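Local coordinates for protein putative hydantoin racemase (PDB 3QVJ) that catalyses the racemisation of allantoin and probably also interconverts the D and L forms of 5-monosubstituted hydantoins, at residues D71-A76 with G92-I97; S1-V6 with G30-A35. All blocks are in the same frame, centred on the assembly; numbering follows the deposited sequence.

From the N terminus, strand 2-7 runs into helix 13-26, and strand 31-36 then comes back alongside the first: interaction 2 closes this loop, pairing 1-6 with 30-35. The chain next passes through helix 48-68 to strand 72-75. Helix 83-89 and strand 94-96 follow, and interaction 1 closes that second, shorter loop, pairing 71-76 with 92-97. The two contacts follow one another in series, neither nested nor crossed. They meet in space because strands 2-7 and 72-75 are neighbours. One parallel sheet results, ordered 31-36, 2-7, 72-75, 94-96, in which interaction 2 joins one outer pair of strands and interaction 1 the other.

Interaction 1: residues D71-A76 with G92-I97; sequences DGHVIA and GPVIGI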
# COMPACT_ATOMS: atom_id res chain seq x y z
N ASP A 71 10.54 -7.68 34.74
CA ASP A 71 9.53 -6.70 34.34
C ASP A 71 9.34 -6.61 32.83
O ASP A 71 8.28 -6.19 32.35
CB ASP A 71 9.85 -5.33 34.94
CG ASP A 71 9.85 -5.36 36.46
OD1 ASP A 71 8.75 -5.49 37.04
OD2 ASP A 71 10.93 -5.29 37.07
N GLY A 72 10.36 -7.01 32.07
CA GLY A 72 10.30 -6.97 30.62
C GLY A 72 11.52 -7.60 29.96
O GLY A 72 12.49 -7.97 30.63
N HIS A 73 11.45 -7.70 28.64
CA HIS A 73 12.47 -8.40 27.87
C HIS A 73 12.82 -7.61 26.61
O HIS A 73 11.95 -6.97 26.01
CB HIS A 73 11.96 -9.78 27.45
CG HIS A 73 11.23 -10.52 28.53
ND1 HIS A 73 11.80 -11.55 29.24
CD2 HIS A 73 9.96 -10.41 28.98
CE1 HIS A 73 10.92 -12.04 30.09
NE2 HIS A 73 9.80 -11.36 29.96
N VAL A 74 14.08 -7.67 26.22
CA VAL A 74 14.45 -7.26 24.87
C VAL A 74 15.07 -8.39 24.05
O VAL A 74 15.78 -9.26 24.57
CB VAL A 74 15.22 -5.87 24.80
CG1 VAL A 74 15.34 -5.19 26.16
CG2 VAL A 74 16.56 -5.95 24.06
N ILE A 75 14.72 -8.41 22.77
CA ILE A 75 15.29 -9.37 21.83
C ILE A 75 16.37 -8.64 21.03
O ILE A 75 16.06 -7.82 20.15
CB ILE A 75 14.20 -9.99 20.93
CG1 ILE A 75 13.18 -10.74 21.81
CG2 ILE A 75 14.83 -10.91 19.89
CD1 ILE A 75 11.99 -11.30 21.06
N ALA A 76 17.62 -8.93 21.37
CA ALA A 76 18.77 -8.16 20.88
C ALA A 76 19.43 -8.72 19.61
O ALA A 76 20.66 -8.75 19.50
CB ALA A 76 19.79 -7.96 21.99
N GLY A 92 5.52 -9.58 31.07
CA GLY A 92 6.03 -8.24 30.82
C GLY A 92 6.15 -7.99 29.32
O GLY A 92 6.05 -8.94 28.53
N PRO A 93 6.36 -6.73 28.93
CA PRO A 93 6.48 -6.45 27.50
C PRO A 93 7.79 -6.97 26.91
O PRO A 93 8.80 -7.08 27.62
CB PRO A 93 6.43 -4.92 27.43
CG PRO A 93 6.89 -4.47 28.76
CD PRO A 93 6.44 -5.50 29.74
N VAL A 94 7.76 -7.30 25.62
CA VAL A 94 8.93 -7.76 24.88
C VAL A 94 9.15 -6.84 23.69
O VAL A 94 8.27 -6.70 22.84
CB VAL A 94 8.78 -9.21 24.37
CG1 VAL A 94 10.06 -9.67 23.69
CG2 VAL A 94 8.41 -10.15 25.52
N ILE A 95 10.33 -6.22 23.62
CA ILE A 95 10.66 -5.26 22.57
C ILE A 95 11.85 -5.75 21.76
O ILE A 95 12.87 -6.15 22.32
CB ILE A 95 10.98 -3.85 23.16
CG1 ILE A 95 9.88 -3.38 24.13
CG2 ILE A 95 11.23 -2.82 22.05
CD1 ILE A 95 8.47 -3.33 23.53
N GLY A 96 11.71 -5.73 20.43
CA GLY A 96 12.81 -6.08 19.54
C GLY A 96 13.72 -4.88 19.29
O GLY A 96 13.29 -3.73 19.38
N ILE A 97 14.98 -5.14 18.97
CA ILE A 97 15.90 -4.03 18.73
C ILE A 97 15.73 -3.35 17.36
O ILE A 97 16.03 -2.17 17.23
CB ILE A 97 17.38 -4.38 19.01
CG1 ILE A 97 17.89 -5.48 18.07
CG2 ILE A 97 17.56 -4.73 20.49
CD1 ILE A 97 19.40 -5.50 17.91
O HOH W 1 7.32 -11.99 31.48
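The carbonyl oxygen of H73 is held twice by the neighbouring strand: the amide of I95 donates a hydrogen bond, N to O 3.0 Å, and the CA of V94 adds a C-H...O contact from 3.3 Å. I95 O is treated likewise, taking the amide of I75 (N to O 3.0 Å) while V74 CA lies close. The ladder begins with H73 N bonded to P93 O at 2.9 Å and ends with the I97 amide on I75 O.

On the face carrying H73, V94 and I75, the two methyls of V94 divide their work. CG1, trans to the backbone N (chi1 -176°), meets I75 CD1 at 3.6 Å, whereas CG2 lies 3.8 Å from H73 CD2, oblique to the imidazole. A water in the ring plane bridges H73 NE2 and G92 N, and ND1 bonds to Q5 OE1, so both ring nitrogens are tied and the rotation of the ring is fixed. L83 and A86 of helix 83-89 pack on this side; A207 of helix 203-216 touches V74 and I95 on the other.

I97 opens the next helix behind the N-cap G96. With chi1 at 63°, its CG1 sits between N and the carbonyl carbon, carrying CD1 to 3.6 Å from A76 C. The I75 carbonyl therefore satisfies an amide of the first helical turn, one that has no acceptor within its own helix, and strand pairing passes directly into helix initiation.

Interaction 2: residues S1-V6 with G30-A35; sequences SVRIQV and GTEILA
G30 O accepts from two donors at once, the terminal amino group of S1 (N to O 2.9 Å), in the carbonyl plane on a lone pair, and the amide of V2, tilted off that plane, the latter bond almost straight at 178°. From there the bonds alternate between the strands: E32 N to V2 O at 2.7 Å, I4 N to E32 O, L34 N to I4 O, and finally V6 N to L34 O.

Side chains fill both faces of this ladder. R3 and E32 run side by side and point the same way, their flat ends turned 34° apart. E32 OE1 lies 3.3 Å from R3 CD, while R3 NE stays 4.7 Å from that oxygen; opposite charges are thus near without a salt bridge, and R3 NH2 makes a weak bond to Q68 O. L34 CD1 comes obliquely to the guanidinium. On the other face I4 CD1 meets T31 CG2 at 3.8 Å, and I33 CG2 meets V6 CG2 at the same distance. I33 bends at chi2 (-54°), which turns CD1 back toward I4 CB.

A second shell steadies these groups. E212 of helix 203-216 bonds T31 OG1 and packs with V211 on I4, A23 of helix 13-26 touches both V6 and I33, and D71 OD2 takes the amide of R3. Two adjacent parallel strands joined through helix 13-26 make a beta-alpha-beta crossover, here the start of a 2-1-3-4 parallel sheet in an alpha/beta racemase of the Asp/Glu/hydantoin family.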
# COMPACT_ATOMS: atom_id res chain seq x y z
N SER A 1 14.89 -2.17 41.39
CA SER A 1 13.41 -1.93 41.33
C SER A 1 12.79 -2.40 40.01
O SER A 1 11.69 -2.97 40.00
CB SER A 1 13.11 -0.44 41.57
OG SER A 1 11.76 -0.14 41.28
N VAL A 2 13.47 -2.16 38.89
CA VAL A 2 13.01 -2.64 37.58
C VAL A 2 14.07 -3.58 37.00
O VAL A 2 15.23 -3.21 36.86
CB VAL A 2 12.73 -1.47 36.60
CG1 VAL A 2 12.32 -2.00 35.22
CG2 VAL A 2 11.64 -0.55 37.16
N ARG A 3 13.65 -4.80 36.67
CA ARG A 3 14.57 -5.79 36.11
C ARG A 3 14.21 -6.11 34.66
O ARG A 3 13.10 -6.56 34.37
CB ARG A 3 14.61 -7.05 36.98
CG ARG A 3 15.05 -6.80 38.42
CD ARG A 3 15.40 -8.09 39.12
NE ARG A 3 14.24 -8.97 39.24
CZ ARG A 3 14.30 -10.30 39.21
NH1 ARG A 3 15.46 -10.92 39.06
NH2 ARG A 3 13.19 -11.00 39.33
N ILE A 4 15.16 -5.86 33.76
CA ILE A 4 14.97 -6.06 32.32
C ILE A 4 15.91 -7.13 31.78
O ILE A 4 17.13 -6.97 31.81
CB ILE A 4 15.17 -4.74 31.53
CG1 ILE A 4 14.18 -3.67 32.01
CG2 ILE A 4 15.01 -4.98 30.02
CD1 ILE A 4 14.39 -2.30 31.39
N GLN A 5 15.33 -8.23 31.30
CA GLN A 5 16.08 -9.32 30.68
C GLN A 5 16.42 -8.97 29.23
O GLN A 5 15.53 -8.92 28.37
CB GLN A 5 15.29 -10.63 30.74
CG GLN A 5 16.12 -11.87 30.39
CD GLN A 5 15.30 -13.11 30.11
OE1 GLN A 5 14.19 -13.04 29.56
NE2 GLN A 5 15.84 -14.28 30.48
N VAL A 6 17.70 -8.73 28.96
CA VAL A 6 18.16 -8.43 27.62
C VAL A 6 18.73 -9.70 27.01
O VAL A 6 19.80 -10.19 27.43
CB VAL A 6 19.18 -7.26 27.59
CG1 VAL A 6 19.59 -6.94 26.15
CG2 VAL A 6 18.59 -6.02 28.26
N GLY A 30 17.76 2.44 39.25
CA GLY A 30 16.81 1.44 39.72
C GLY A 30 16.53 0.31 38.74
O GLY A 30 15.85 -0.65 39.09
N THR A 31 17.06 0.44 37.52
CA THR A 31 16.94 -0.61 36.51
C THR A 31 18.14 -1.55 36.57
O THR A 31 19.29 -1.12 36.47
CB THR A 31 16.83 -0.03 35.07
OG1 THR A 31 15.57 0.62 34.91
CG2 THR A 31 16.94 -1.14 34.02
N GLU A 32 17.86 -2.84 36.71
CA GLU A 32 18.88 -3.86 36.61
C GLU A 32 18.78 -4.58 35.27
O GLU A 32 17.70 -5.03 34.87
CB GLU A 32 18.75 -4.87 37.76
CG GLU A 32 19.92 -5.84 37.85
CD GLU A 32 19.60 -7.08 38.67
OE1 GLU A 32 18.55 -7.10 39.35
OE2 GLU A 32 20.40 -8.04 38.62
N ILE A 33 19.91 -4.68 34.58
CA ILE A 33 19.98 -5.41 33.33
C ILE A 33 20.43 -6.85 33.58
O ILE A 33 21.44 -7.09 34.25
CB ILE A 33 20.92 -4.71 32.31
CG1 ILE A 33 20.44 -3.28 32.00
CG2 ILE A 33 21.11 -5.55 31.03
CD1 ILE A 33 18.98 -3.17 31.51
N LEU A 34 19.66 -7.80 33.05
CA LEU A 34 20.06 -9.20 33.02
C LEU A 34 20.40 -9.60 31.58
O LEU A 34 19.51 -9.94 30.79
CB LEU A 34 18.97 -10.09 33.62
CG LEU A 34 18.55 -9.84 35.08
CD1 LEU A 34 17.25 -10.57 35.39
CD2 LEU A 34 19.65 -10.26 36.06
N ALA A 35 21.69 -9.54 31.24
CA ALA A 35 22.16 -9.88 29.90
C ALA A 35 22.36 -11.38 29.76
O ALA A 35 23.21 -11.96 30.43
CB ALA A 35 23.45 -9.12 29.58